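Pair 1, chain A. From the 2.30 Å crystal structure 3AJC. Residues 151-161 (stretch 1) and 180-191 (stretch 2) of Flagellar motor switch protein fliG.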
# COMPACT_ATOMS: atom_id res chain seq x y z
N ASP A 151 -15.14 14.89 -0.16
CA ASP A 151 -16.58 15.09 -0.07
C ASP A 151 -17.12 14.43 1.20
O ASP A 151 -16.56 13.46 1.72
CB ASP A 151 -17.31 14.53 -1.30
CG ASP A 151 -17.16 13.02 -1.43
OD1 ASP A 151 -18.08 12.28 -1.01
OD2 ASP A 151 -16.12 12.58 -1.95
N THR A 152 -18.22 14.99 1.70
CA THR A 152 -18.85 14.52 2.91
C THR A 152 -19.05 13.01 3.00
O THR A 152 -18.69 12.40 4.01
CB THR A 152 -20.21 15.20 3.12
OG1 THR A 152 -20.02 16.61 3.18
CG2 THR A 152 -20.89 14.71 4.40
N ARG A 153 -19.64 12.42 1.97
CA ARG A 153 -19.91 10.99 2.03
C ARG A 153 -18.67 10.11 2.10
O ARG A 153 -18.66 9.10 2.81
CB ARG A 153 -20.79 10.55 0.85
CG ARG A 153 -21.28 9.12 1.00
CD ARG A 153 -22.54 8.88 0.17
NE ARG A 153 -23.26 7.70 0.62
CZ ARG A 153 -22.90 6.45 0.35
NH1 ARG A 153 -21.82 6.21 -0.40
NH2 ARG A 153 -23.60 5.44 0.83
N ASP A 154 -17.64 10.46 1.35
CA ASP A 154 -16.43 9.65 1.40
C ASP A 154 -15.81 9.73 2.79
O ASP A 154 -15.29 8.75 3.31
CB ASP A 154 -15.44 10.10 0.33
CG ASP A 154 -15.80 9.56 -1.03
OD1 ASP A 154 -16.18 8.36 -1.11
OD2 ASP A 154 -15.69 10.31 -2.02
N LEU A 155 -15.89 10.92 3.39
CA LEU A 155 -15.33 11.13 4.71
C LEU A 155 -16.08 10.25 5.71
O LEU A 155 -15.47 9.54 6.50
CB LEU A 155 -15.46 12.60 5.09
CG LEU A 155 -14.61 13.15 6.24
CD1 LEU A 155 -13.18 12.61 6.16
CD2 LEU A 155 -14.62 14.69 6.17
N ALA A 156 -17.41 10.29 5.65
CA ALA A 156 -18.22 9.51 6.57
C ALA A 156 -17.90 8.02 6.45
O ALA A 156 -17.73 7.34 7.47
CB ALA A 156 -19.70 9.76 6.31
N LEU A 157 -17.83 7.53 5.22
CA LEU A 157 -17.51 6.13 4.98
C LEU A 157 -16.14 5.78 5.55
O LEU A 157 -15.99 4.82 6.30
CB LEU A 157 -17.52 5.84 3.47
CG LEU A 157 -18.89 5.85 2.80
CD1 LEU A 157 -18.76 5.84 1.27
CD2 LEU A 157 -19.65 4.65 3.28
N ALA A 158 -15.15 6.58 5.18
CA ALA A 158 -13.78 6.36 5.64
C ALA A 158 -13.66 6.33 7.16
O ALA A 158 -12.84 5.58 7.71
CB ALA A 158 -12.87 7.45 5.07
N LEU A 159 -14.48 7.13 7.84
CA LEU A 159 -14.45 7.20 9.30
C LEU A 159 -15.04 5.98 9.99
O LEU A 159 -14.68 5.67 11.12
CB LEU A 159 -15.15 8.48 9.77
CG LEU A 159 -14.37 9.76 9.50
CD1 LEU A 159 -15.18 10.99 9.91
CD2 LEU A 159 -13.06 9.70 10.26
N LYS A 160 -15.95 5.29 9.32
CA LYS A 160 -16.53 4.10 9.92
C LYS A 160 -15.45 3.03 10.09
O LYS A 160 -15.68 2.00 10.73
CB LYS A 160 -17.67 3.55 9.06
CG LYS A 160 -18.94 4.38 9.13
CD LYS A 160 -20.09 3.66 8.44
CE LYS A 160 -21.42 4.33 8.76
NZ LYS A 160 -21.72 4.32 10.23
N GLY A 161 -14.28 3.27 9.51
CA GLY A 161 -13.20 2.31 9.61
C GLY A 161 -11.94 2.92 10.22
O GLY A 161 -10.83 2.46 9.96
N ALA A 180 -20.79 19.71 10.63
CA ALA A 180 -22.24 19.57 10.75
C ALA A 180 -22.76 18.73 9.59
O ALA A 180 -23.61 17.85 9.78
CB ALA A 180 -22.92 20.95 10.74
N LEU A 181 -22.26 18.97 8.38
CA LEU A 181 -22.71 18.17 7.24
C LEU A 181 -22.34 16.70 7.49
O LEU A 181 -23.14 15.80 7.27
CB LEU A 181 -22.05 18.66 5.94
CG LEU A 181 -22.70 19.73 5.05
CD1 LEU A 181 -24.14 19.92 5.41
CD2 LEU A 181 -21.95 21.03 5.17
N LEU A 182 -21.12 16.47 7.96
CA LEU A 182 -20.67 15.12 8.24
C LEU A 182 -21.58 14.44 9.28
O LEU A 182 -22.06 13.33 9.06
CB LEU A 182 -19.22 15.15 8.74
CG LEU A 182 -18.60 13.81 9.17
CD1 LEU A 182 -18.54 12.86 7.98
CD2 LEU A 182 -17.21 14.06 9.73
N LYS A 183 -21.82 15.11 10.40
CA LYS A 183 -22.67 14.53 11.45
C LYS A 183 -24.03 14.12 10.89
O LYS A 183 -24.55 13.06 11.24
CB LYS A 183 -22.84 15.51 12.61
CG LYS A 183 -21.56 15.80 13.36
CD LYS A 183 -21.81 16.77 14.51
CE LYS A 183 -20.55 16.99 15.32
NZ LYS A 183 -20.69 17.96 16.45
N ASP A 184 -24.59 14.97 10.03
CA ASP A 184 -25.88 14.67 9.41
C ASP A 184 -25.81 13.40 8.60
O ASP A 184 -26.70 12.55 8.69
CB ASP A 184 -26.31 15.80 8.48
CG ASP A 184 -27.31 16.72 9.13
OD1 ASP A 184 -26.88 17.68 9.80
OD2 ASP A 184 -28.53 16.46 8.97
N GLU A 185 -24.76 13.27 7.79
CA GLU A 185 -24.57 12.09 6.96
C GLU A 185 -24.51 10.85 7.85
O GLU A 185 -25.24 9.89 7.63
CB GLU A 185 -23.29 12.22 6.14
CG GLU A 185 -22.90 10.98 5.34
CD GLU A 185 -23.89 10.61 4.25
OE1 GLU A 185 -23.53 9.82 3.36
OE2 GLU A 185 -25.04 11.10 4.29
N LEU A 186 -23.65 10.89 8.86
CA LEU A 186 -23.51 9.75 9.77
C LEU A 186 -24.85 9.32 10.38
O LEU A 186 -25.19 8.14 10.39
CB LEU A 186 -22.52 10.10 10.88
CG LEU A 186 -21.09 10.37 10.38
CD1 LEU A 186 -20.25 11.00 11.47
CD2 LEU A 186 -20.48 9.07 9.90
N GLU A 187 -25.62 10.29 10.87
CA GLU A 187 -26.92 10.00 11.48
C GLU A 187 -27.89 9.25 10.57
O GLU A 187 -28.59 8.35 11.02
CB GLU A 187 -27.58 11.30 11.93
CG GLU A 187 -26.92 11.95 13.13
CD GLU A 187 -27.49 13.32 13.44
OE1 GLU A 187 -27.12 13.90 14.49
OE2 GLU A 187 -28.30 13.82 12.63
N TYR A 188 -27.92 9.62 9.29
CA TYR A 188 -28.83 8.97 8.35
C TYR A 188 -28.12 8.08 7.35
O TYR A 188 -28.64 7.83 6.26
CB TYR A 188 -29.65 10.02 7.58
CG TYR A 188 -30.42 10.96 8.46
CD1 TYR A 188 -29.95 12.24 8.72
CD2 TYR A 188 -31.63 10.57 9.04
CE1 TYR A 188 -30.65 13.12 9.53
CE2 TYR A 188 -32.34 11.44 9.85
CZ TYR A 188 -31.85 12.71 10.10
OH TYR A 188 -32.57 13.57 10.90
N MET A 189 -26.93 7.62 7.70
CA MET A 189 -26.18 6.75 6.80
C MET A 189 -26.57 5.29 7.02
O MET A 189 -27.12 4.66 6.12
CB MET A 189 -24.68 6.94 7.01
CG MET A 189 -23.82 6.03 6.16
SD MET A 189 -22.10 6.55 6.20
CE MET A 189 -21.85 6.97 4.53
N GLY A 190 -26.30 4.76 8.20
CA GLY A 190 -26.64 3.37 8.46
C GLY A 190 -25.51 2.42 8.11
O GLY A 190 -24.40 2.87 7.80
N PRO A 191 -25.75 1.10 8.14
CA PRO A 191 -24.71 0.12 7.82
C PRO A 191 -24.27 0.20 6.36
O PRO A 191 -25.07 0.51 5.47
CB PRO A 191 -25.37 -1.22 8.15
CG PRO A 191 -26.35 -0.85 9.23
CD PRO A 191 -26.94 0.43 8.67

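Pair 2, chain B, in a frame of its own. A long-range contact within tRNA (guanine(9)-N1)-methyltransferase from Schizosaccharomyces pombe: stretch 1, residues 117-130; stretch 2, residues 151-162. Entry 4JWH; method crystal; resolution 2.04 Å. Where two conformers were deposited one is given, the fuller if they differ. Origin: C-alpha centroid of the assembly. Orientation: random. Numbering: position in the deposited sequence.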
# COMPACT_ATOMS: atom_id res chain seq x y z
N ASN B 117 -13.07 11.75 -7.68
CA ASN B 117 -13.05 12.81 -8.72
C ASN B 117 -11.67 12.93 -9.35
O ASN B 117 -10.76 12.15 -9.05
CB ASN B 117 -13.56 14.18 -8.19
CG ASN B 117 -12.61 14.81 -7.17
OD1 ASN B 117 -11.40 14.62 -7.24
ND2 ASN B 117 -13.16 15.56 -6.22
N ASP B 118 -11.51 13.92 -10.24
CA ASP B 118 -10.30 14.07 -11.04
C ASP B 118 -9.07 14.44 -10.24
O ASP B 118 -7.98 13.96 -10.55
CB ASP B 118 -10.49 15.08 -12.18
CG ASP B 118 -9.93 14.58 -13.48
OD1 ASP B 118 -8.96 15.19 -13.97
OD2 ASP B 118 -10.45 13.54 -14.00
N LYS B 119 -9.24 15.30 -9.23
CA LYS B 119 -8.12 15.71 -8.39
C LYS B 119 -7.60 14.54 -7.56
O LYS B 119 -6.40 14.38 -7.38
CB LYS B 119 -8.53 16.86 -7.46
N GLU B 120 -8.54 13.76 -7.03
CA GLU B 120 -8.24 12.60 -6.20
C GLU B 120 -7.46 11.52 -6.98
O GLU B 120 -6.48 10.96 -6.47
CB GLU B 120 -9.53 12.06 -5.58
CG GLU B 120 -10.08 13.00 -4.54
CD GLU B 120 -11.51 12.73 -4.17
OE1 GLU B 120 -12.26 12.08 -4.95
OE2 GLU B 120 -11.90 13.19 -3.07
N ILE B 121 -7.88 11.25 -8.22
CA ILE B 121 -7.13 10.37 -9.14
C ILE B 121 -5.73 10.88 -9.40
O ILE B 121 -4.77 10.11 -9.34
CB ILE B 121 -7.85 10.20 -10.50
CG1 ILE B 121 -9.14 9.38 -10.32
CG2 ILE B 121 -6.91 9.51 -11.54
CD1 ILE B 121 -8.88 7.85 -10.26
N ASN B 122 -5.62 12.17 -9.69
CA ASN B 122 -4.31 12.80 -9.87
C ASN B 122 -3.41 12.59 -8.64
O ASN B 122 -2.26 12.16 -8.78
CB ASN B 122 -4.45 14.30 -10.19
CG ASN B 122 -5.17 14.56 -11.52
OD1 ASN B 122 -5.62 13.63 -12.20
ND2 ASN B 122 -5.29 15.83 -11.87
N SER B 123 -3.96 12.86 -7.46
CA SER B 123 -3.22 12.61 -6.22
C SER B 123 -2.81 11.12 -6.05
O SER B 123 -1.66 10.82 -5.72
CB SER B 123 -4.00 13.12 -5.01
OG SER B 123 -3.52 12.49 -3.83
N LEU B 124 -3.75 10.21 -6.27
CA LEU B 124 -3.48 8.76 -6.19
C LEU B 124 -2.33 8.38 -7.12
O LEU B 124 -1.41 7.65 -6.78
CB LEU B 124 -4.75 7.97 -6.51
CG LEU B 124 -4.57 6.44 -6.46
CD1 LEU B 124 -4.16 5.98 -5.02
CD2 LEU B 124 -5.84 5.77 -6.91
N CYS B 125 -2.34 8.92 -8.32
CA CYS B 125 -1.31 8.58 -9.26
C CYS B 125 0.12 8.98 -8.77
O CYS B 125 1.08 8.23 -8.89
CB CYS B 125 -1.65 9.24 -10.58
SG CYS B 125 -0.41 8.96 -11.78
N GLN B 126 0.22 10.18 -8.19
CA GLN B 126 1.45 10.64 -7.52
C GLN B 126 1.82 9.66 -6.39
O GLN B 126 2.97 9.27 -6.23
CB GLN B 126 1.23 12.08 -7.01
CG GLN B 126 2.17 12.58 -5.91
CD GLN B 126 1.90 14.04 -5.54
OE1 GLN B 126 1.35 14.34 -4.47
NE2 GLN B 126 2.28 14.96 -6.43
N GLN B 127 0.82 9.23 -5.64
CA GLN B 127 1.06 8.32 -4.52
C GLN B 127 1.53 6.94 -4.95
O GLN B 127 2.40 6.37 -4.28
CB GLN B 127 -0.19 8.21 -3.67
CG GLN B 127 -0.45 9.49 -2.94
CD GLN B 127 -1.64 9.44 -2.04
OE1 GLN B 127 -1.97 8.40 -1.48
NE2 GLN B 127 -2.29 10.58 -1.86
N VAL B 128 0.96 6.41 -6.04
CA VAL B 128 1.43 5.13 -6.59
C VAL B 128 2.89 5.24 -7.01
O VAL B 128 3.68 4.34 -6.75
CB VAL B 128 0.59 4.65 -7.82
CG1 VAL B 128 1.29 3.50 -8.57
CG2 VAL B 128 -0.83 4.21 -7.37
N THR B 129 3.23 6.34 -7.68
CA THR B 129 4.62 6.61 -8.08
C THR B 129 5.56 6.68 -6.86
O THR B 129 6.66 6.12 -6.88
CB THR B 129 4.70 7.91 -8.90
OG1 THR B 129 3.85 7.81 -10.05
CG2 THR B 129 6.14 8.23 -9.35
N ARG B 130 5.11 7.35 -5.79
CA ARG B 130 5.92 7.43 -4.57
C ARG B 130 6.14 6.05 -3.95
O ARG B 130 7.20 5.79 -3.40
CB ARG B 130 5.35 8.44 -3.54
CG ARG B 130 5.96 9.86 -3.67
CD ARG B 130 5.73 10.76 -2.44
NE ARG B 130 4.76 11.83 -2.69
CZ ARG B 130 4.48 12.79 -1.81
NH1 ARG B 130 5.11 12.82 -0.64
NH2 ARG B 130 3.59 13.73 -2.09
N GLY B 151 -8.60 2.08 -16.16
CA GLY B 151 -9.45 3.28 -16.08
C GLY B 151 -8.64 4.57 -16.01
O GLY B 151 -7.56 4.66 -16.56
N ARG B 152 -9.17 5.54 -15.28
CA ARG B 152 -8.65 6.90 -15.26
C ARG B 152 -7.32 6.99 -14.54
O ARG B 152 -6.49 7.86 -14.84
CB ARG B 152 -9.67 7.84 -14.61
CG ARG B 152 -10.83 8.24 -15.54
CD ARG B 152 -11.74 9.20 -14.79
NE ARG B 152 -12.24 8.57 -13.58
CZ ARG B 152 -12.46 9.18 -12.42
NH1 ARG B 152 -12.21 10.48 -12.26
NH2 ARG B 152 -12.92 8.49 -11.41
N LEU B 153 -7.10 6.08 -13.59
CA LEU B 153 -5.77 5.97 -12.95
C LEU B 153 -4.71 5.59 -13.98
O LEU B 153 -3.68 6.26 -14.08
CB LEU B 153 -5.80 4.99 -11.75
CG LEU B 153 -4.51 4.82 -10.96
CD1 LEU B 153 -4.04 6.16 -10.30
CD2 LEU B 153 -4.63 3.69 -9.88
N LYS B 154 -4.94 4.53 -14.74
CA LYS B 154 -3.96 4.07 -15.74
C LYS B 154 -3.72 5.15 -16.83
O LYS B 154 -2.60 5.39 -17.24
CB LYS B 154 -4.42 2.76 -16.38
CG LYS B 154 -3.44 2.16 -17.40
CD LYS B 154 -4.02 0.90 -18.05
CE LYS B 154 -3.02 0.22 -18.97
NZ LYS B 154 -2.54 1.23 -19.98
N THR B 155 -4.78 5.77 -17.31
CA THR B 155 -4.64 6.88 -18.28
C THR B 155 -3.77 8.01 -17.69
O THR B 155 -2.73 8.36 -18.24
CB THR B 155 -6.01 7.40 -18.66
OG1 THR B 155 -6.78 6.30 -19.18
CG2 THR B 155 -5.95 8.57 -19.69
N ARG B 156 -4.19 8.51 -16.53
CA ARG B 156 -3.49 9.59 -15.82
C ARG B 156 -2.02 9.26 -15.64
O ARG B 156 -1.14 10.07 -15.96
CB ARG B 156 -4.14 9.82 -14.45
CG ARG B 156 -3.45 10.89 -13.58
CD ARG B 156 -3.58 12.26 -14.22
NE ARG B 156 -2.86 13.27 -13.45
CZ ARG B 156 -2.53 14.48 -13.91
NH1 ARG B 156 -2.83 14.83 -15.16
NH2 ARG B 156 -1.88 15.32 -13.12
N GLN B 157 -1.74 8.05 -15.15
CA GLN B 157 -0.36 7.59 -14.98
C GLN B 157 0.47 7.73 -16.24
O GLN B 157 1.57 8.26 -16.20
CB GLN B 157 -0.31 6.14 -14.50
CG GLN B 157 1.09 5.66 -14.22
CD GLN B 157 1.12 4.22 -13.79
OE1 GLN B 157 0.82 3.32 -14.58
NE2 GLN B 157 1.50 3.98 -12.53
N ASP B 158 -0.04 7.23 -17.35
CA ASP B 158 0.72 7.31 -18.60
C ASP B 158 0.81 8.76 -19.14
O ASP B 158 1.81 9.13 -19.75
CB ASP B 158 0.12 6.35 -19.63
CG ASP B 158 0.87 6.38 -20.93
OD1 ASP B 158 2.04 5.93 -20.99
OD2 ASP B 158 0.26 6.88 -21.91
N PHE B 159 -0.22 9.56 -18.90
CA PHE B 159 -0.22 10.99 -19.25
C PHE B 159 0.89 11.70 -18.51
O PHE B 159 1.71 12.41 -19.13
CB PHE B 159 -1.56 11.64 -18.90
CG PHE B 159 -1.63 13.13 -19.20
CD1 PHE B 159 -1.23 14.08 -18.25
CD2 PHE B 159 -2.10 13.59 -20.44
CE1 PHE B 159 -1.28 15.45 -18.53
CE2 PHE B 159 -2.17 14.96 -20.73
CZ PHE B 159 -1.76 15.90 -19.77
N VAL B 160 0.92 11.50 -17.19
CA VAL B 160 1.93 12.14 -16.35
C VAL B 160 3.31 11.54 -16.59
O VAL B 160 4.27 12.28 -16.78
CB VAL B 160 1.60 12.07 -14.83
CG1 VAL B 160 2.61 12.88 -14.05
CG2 VAL B 160 0.20 12.60 -14.55
N LEU B 161 3.42 10.22 -16.59
CA LEU B 161 4.75 9.61 -16.63
C LEU B 161 5.29 9.43 -18.04
O LEU B 161 6.48 9.18 -18.21
CB LEU B 161 4.78 8.28 -15.89
CG LEU B 161 4.82 8.35 -14.37
CD1 LEU B 161 4.66 6.96 -13.84
CD2 LEU B 161 6.13 8.98 -13.87
N LYS B 162 4.41 9.56 -19.04
CA LYS B 162 4.76 9.43 -20.46
C LYS B 162 5.46 8.11 -20.76
O LYS B 162 6.51 8.10 -21.39
CB LYS B 162 5.59 10.62 -20.96
CG LYS B 162 4.81 11.91 -21.09
CD LYS B 162 5.67 13.12 -20.78
CE LYS B 162 4.80 14.36 -20.62
NZ LYS B 162 5.58 15.52 -20.09
O HOH W 1 1.72 6.31 -10.79

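In both pairs two helices cross at nearly the same angle and distance: -61° with a closest axial approach of 9.2 Å in pair 1, -64° and 9.3 Å in pair 2. Superposing N, CA and C of 14 central residues gives an RMSD of 0.3 Å, so side-chain differences can be read against an almost identical frame. The buried surface is also similar, 546 Å² against 634 Å².

The closest side-chain match in the superposition is a leucine. L182(A) matches L153(B), with CA atoms 0.2 Å apart and side-chain centres 0.3 Å apart, and both adopt chi1 t, chi2 p. Each CA-to-CB bond points sideways, yet the end of the side chain comes nearer the partner helix. In pair 1 L182(A) is a knob among T152(A), L155(A), A156(A) and L159(A); its CD1 lies 3.7 Å from A156(A) CB and its CD2 3.7 Å from L159(A) CD1. In pair 2 L153(B) CD1 is 3.9 Å from C125(B) CB, while its CD2 is 3.8 Å from L124(B) CD2, L124(B) being the match of L155(A).

Small residues occupy the matched position A156(A) and C125(B), both pointing toward the other helix. The alanine methyl packs on carbon: CB lies 3.7 Å from L186(A) CD2 and 3.9 Å from M189(A) CE. The cysteine extends further, placing SG 3.5 Å from Q157(B) CA, where Q157(B) matches L186(A). Here the polar residue also changes the chemistry: Q157(B) NE2 donates to water 1 at 2.9 Å, and the same water donates to C125(B) O at 2.8 Å, bridging the helices where no direct hydrogen bond crosses.

T152(A) and I121(B) both point toward the partner. CG2 of T152(A) is 3.9 Å from E185(A) CB, and CG2 of I121(B) is 4.0 Å from R156(B) CB, so a branched methyl meets the base of a longer chain in each case.

Those longer chains carry opposite charges. E185(A) OE1 forms a salt bridge with R153(A) NE at 3.5 Å. At the matched positions, R156(B) faces N122(B), whose OD1 lies over one face of the guanidinium, 3.1 Å from R156(B) NE; the angle is too poor for a hydrogen bond. Pair 2 has its salt bridge elsewhere, a long one of 3.9 Å between D118(B) OD2 and R152(B) NH1. R152(B) matches L181(A), and its guanidinium also presents one face to I121(B) CG1, combining charge with apolar packing.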